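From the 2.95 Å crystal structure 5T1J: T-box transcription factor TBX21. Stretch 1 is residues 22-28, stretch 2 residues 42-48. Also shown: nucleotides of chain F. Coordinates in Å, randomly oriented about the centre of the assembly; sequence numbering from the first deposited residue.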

# COMPACT_ATOMS: atom_id res chain seq x y z
N LEU A 22 12.80 -15.80 18.85
CA LEU A 22 14.12 -15.80 19.46
C LEU A 22 15.10 -14.99 18.62
O LEU A 22 15.88 -14.21 19.16
CB LEU A 22 14.62 -17.25 19.70
CG LEU A 22 14.57 -18.41 18.68
CD1 LEU A 22 15.82 -18.43 17.77
CD2 LEU A 22 14.36 -19.76 19.37
N LEU A 23 15.03 -15.12 17.29
CA LEU A 23 16.02 -14.50 16.40
C LEU A 23 15.95 -12.99 16.50
O LEU A 23 16.98 -12.28 16.44
CB LEU A 23 15.78 -14.91 14.94
CG LEU A 23 16.99 -15.47 14.21
CD1 LEU A 23 17.37 -16.87 14.74
CD2 LEU A 23 16.73 -15.49 12.71
N TRP A 24 14.73 -12.51 16.69
CA TRP A 24 14.53 -11.09 16.80
C TRP A 24 15.14 -10.58 18.11
O TRP A 24 15.72 -9.50 18.16
CB TRP A 24 13.03 -10.76 16.69
CG TRP A 24 12.53 -10.46 15.28
CD1 TRP A 24 11.63 -11.19 14.52
CD2 TRP A 24 12.84 -9.30 14.51
NE1 TRP A 24 11.40 -10.54 13.32
CE2 TRP A 24 12.13 -9.38 13.29
CE3 TRP A 24 13.67 -8.19 14.72
CZ2 TRP A 24 12.22 -8.39 12.30
CZ3 TRP A 24 13.74 -7.21 13.71
CH2 TRP A 24 13.03 -7.32 12.53
N SER A 25 15.04 -11.36 19.17
CA SER A 25 15.60 -10.94 20.45
C SER A 25 17.15 -10.88 20.44
O SER A 25 17.73 -9.94 20.99
CB SER A 25 15.07 -11.85 21.54
OG SER A 25 13.67 -11.65 21.63
N LYS A 26 17.79 -11.92 19.90
CA LYS A 26 19.23 -11.96 19.61
C LYS A 26 19.66 -10.71 18.87
O LYS A 26 20.65 -10.09 19.17
CB LYS A 26 19.58 -13.16 18.73
CG LYS A 26 19.27 -14.49 19.30
CD LYS A 26 19.63 -15.58 18.29
CE LYS A 26 19.22 -16.97 18.82
NZ LYS A 26 19.39 -18.07 17.82
N PHE A 27 18.91 -10.33 17.84
CA PHE A 27 19.33 -9.18 17.07
C PHE A 27 18.97 -7.90 17.81
O PHE A 27 19.57 -6.85 17.56
CB PHE A 27 18.70 -9.20 15.67
CG PHE A 27 19.48 -9.99 14.67
CD1 PHE A 27 20.45 -9.37 13.89
CD2 PHE A 27 19.28 -11.35 14.52
CE1 PHE A 27 21.20 -10.09 12.96
CE2 PHE A 27 20.04 -12.07 13.59
CZ PHE A 27 21.00 -11.43 12.80
N ASN A 28 18.04 -7.99 18.77
CA ASN A 28 17.50 -6.78 19.39
C ASN A 28 18.43 -6.14 20.41
O ASN A 28 18.72 -4.95 20.30
CB ASN A 28 16.16 -7.06 20.05
CG ASN A 28 15.57 -5.82 20.71
OD1 ASN A 28 15.72 -4.71 20.21
ND2 ASN A 28 14.91 -6.01 21.85
N ARG A 42 16.67 -6.70 1.26
CA ARG A 42 15.59 -7.25 2.05
C ARG A 42 16.00 -7.32 3.49
O ARG A 42 17.15 -7.59 3.79
CB ARG A 42 15.20 -8.61 1.53
CG ARG A 42 16.40 -9.35 0.98
CD ARG A 42 16.01 -10.72 0.56
NE ARG A 42 15.51 -10.68 -0.78
CZ ARG A 42 15.06 -11.74 -1.42
NH1 ARG A 42 15.09 -12.91 -0.81
NH2 ARG A 42 14.61 -11.62 -2.67
N MET A 43 15.05 -7.07 4.37
CA MET A 43 15.23 -7.28 5.79
C MET A 43 15.77 -8.65 6.23
O MET A 43 15.49 -9.70 5.63
CB MET A 43 13.90 -7.06 6.49
CG MET A 43 13.53 -5.62 6.57
SD MET A 43 11.96 -5.36 7.37
CE MET A 43 12.23 -6.46 8.77
N PHE A 44 16.55 -8.59 7.31
CA PHE A 44 17.00 -9.77 8.03
C PHE A 44 17.15 -9.40 9.48
O PHE A 44 17.90 -8.50 9.78
CB PHE A 44 18.32 -10.28 7.48
CG PHE A 44 18.64 -11.66 7.90
CD1 PHE A 44 18.65 -12.69 6.97
CD2 PHE A 44 18.88 -11.98 9.24
CE1 PHE A 44 18.95 -14.00 7.36
CE2 PHE A 44 19.18 -13.33 9.64
CZ PHE A 44 19.22 -14.32 8.70
N PRO A 45 16.48 -10.10 10.40
CA PRO A 45 15.62 -11.25 10.12
C PRO A 45 14.21 -10.79 9.73
O PRO A 45 13.42 -10.37 10.58
CB PRO A 45 15.63 -12.00 11.46
CG PRO A 45 15.95 -10.92 12.51
CD PRO A 45 16.36 -9.67 11.80
N PHE A 46 13.86 -10.98 8.46
CA PHE A 46 12.65 -10.40 7.90
C PHE A 46 11.36 -10.73 8.66
O PHE A 46 11.07 -11.88 8.97
CB PHE A 46 12.48 -10.83 6.43
CG PHE A 46 12.81 -12.28 6.16
CD1 PHE A 46 12.07 -13.30 6.75
CD2 PHE A 46 13.78 -12.62 5.21
CE1 PHE A 46 12.33 -14.64 6.48
CE2 PHE A 46 14.04 -13.96 4.91
CZ PHE A 46 13.31 -14.97 5.55
N LEU A 47 10.57 -9.68 8.92
CA LEU A 47 9.32 -9.79 9.66
C LEU A 47 8.52 -10.99 9.17
O LEU A 47 8.15 -11.05 7.99
CB LEU A 47 8.51 -8.49 9.48
CG LEU A 47 7.38 -8.23 10.47
CD1 LEU A 47 7.80 -8.73 11.86
CD2 LEU A 47 7.03 -6.75 10.52
N SER A 48 8.21 -11.93 10.07
CA SER A 48 7.54 -13.18 9.65
C SER A 48 6.88 -13.87 10.80
O SER A 48 7.54 -14.28 11.74
CB SER A 48 8.52 -14.18 9.02
OG SER A 48 9.43 -13.55 8.13
P DG F 15 17.59 -10.11 -4.89
OP1 DG F 15 16.17 -10.11 -4.46
OP2 DG F 15 18.21 -8.90 -5.50
O5' DG F 15 18.33 -10.55 -3.56
C5' DG F 15 17.88 -11.71 -2.90
C4' DG F 15 18.98 -12.28 -2.07
O4' DG F 15 20.02 -12.72 -2.94
C3' DG F 15 19.60 -11.31 -1.10
O3' DG F 15 19.81 -11.96 0.13
C2' DG F 15 20.90 -10.95 -1.80
C1' DG F 15 21.23 -12.25 -2.47
N9 DG F 15 22.05 -12.14 -3.65
C8 DG F 15 21.67 -11.60 -4.84
N7 DG F 15 22.59 -11.64 -5.75
C5 DG F 15 23.66 -12.23 -5.11
C6 DG F 15 24.95 -12.53 -5.60
O6 DG F 15 25.39 -12.31 -6.75
N1 DG F 15 25.75 -13.13 -4.62
C2 DG F 15 25.33 -13.41 -3.33
N2 DG F 15 26.22 -14.00 -2.52
N3 DG F 15 24.13 -13.12 -2.87
C4 DG F 15 23.35 -12.55 -3.81
P DT F 16 19.75 -11.11 1.49
OP1 DT F 16 18.75 -11.77 2.36
OP2 DT F 16 19.61 -9.67 1.18
O5' DT F 16 21.20 -11.33 2.14
C5' DT F 16 22.35 -11.37 1.31
C4' DT F 16 23.59 -11.60 2.15
O4' DT F 16 24.62 -12.17 1.30
C3' DT F 16 24.14 -10.32 2.73
O3' DT F 16 24.47 -10.41 4.10
C2' DT F 16 25.38 -10.03 1.90
C1' DT F 16 25.75 -11.35 1.23
N1 DT F 16 26.08 -11.09 -0.19
C2 DT F 16 27.29 -11.48 -0.70
O2 DT F 16 28.10 -12.12 -0.08
N3 DT F 16 27.51 -11.10 -2.01
C4 DT F 16 26.64 -10.37 -2.84
O4 DT F 16 26.92 -10.07 -4.01
C5 DT F 16 25.40 -9.97 -2.22
C7 DT F 16 24.40 -9.18 -2.99
C6 DT F 16 25.19 -10.33 -0.95

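Residues 22-28 form a length of helix that continues beyond both ends of the stretch. Its backbone bonds run from Lys26 N to Leu22 O and from Phe27 N to Leu23 O, both 3.1 Å; Asn28 N reaches back to Ser25 O at 3.0 Å, a weak bond. Residues 43-47 have no regular secondary structure, and the peptide bond before Pro45 is cis. The backbones come nearest at Trp24 and Pro45, whose CA atoms lie 6.8 Å apart. No hydrogen bond crosses between the stretches, so the 353 Å² buried between them, both sides summed, rests on side-chain packing that is essentially apolar.

Pro45 is the centre of that packing. Its CA-to-CB bond points toward the helix, and its ring touches three helical side chains. CB meets Leu23 CD2 at 3.9 Å, CG lies 3.9 Å from Phe27 CD2, and CG is also 4.0 Å from Trp24 CD2. The spacing of Leu23, Trp24 and Phe27 explains how one residue can reach all three: positions one, three and four apart fall on neighbouring parts of a helical surface. A compact pyrrolidine suits this place because, though tilted to both aromatic rings, it offers CH groups to a face of each. Pro45 CD sits 4.1 Å from the centroid of the Trp24 six-membered ring and 10° off its normal, a CH-pi contact; the same CD lies over one face of the Phe27 ring.

Trp24 has the largest area covered by the opposing stretch, 102 Å², in keeping with its broad indole. Its CA-to-CB bond points sideways, but chi1 of -92° and chi2 of 114° bring the indole to the loop. Met43 CE approaches the ring edge, 3.9 Å from Trp24 CH2, on an extended chi2 (t), while Leu47 CD1 comes within 4.3 Å of Trp24 NE1; both are buried, as suits flexible apolar chains. The indole nitrogen NE1 is also 3.4 Å from Pro45 O, but the angle is too poor for a hydrogen bond.

Phe44 extends the apolar surface: its CE2 is 4.1 Å from Phe27 CZ and 4.5 Å from Leu23 CD2. Both phenylalanines are buried, where apolar rings are at home. Phe46, by contrast, directs its CA-to-CB bond away from the helix and contributes almost no covered area. Within the loop stretch, Ser48 OG donates a very short 2.5 Å hydrogen bond to Phe46 O.

Arg42 stands outside the contact and turns to DNA, as befits a transcription factor: its NH2 makes a weak 2.8 Å hydrogen bond to OP1 of DG15, with the C5' of that nucleotide over one guanidinium face.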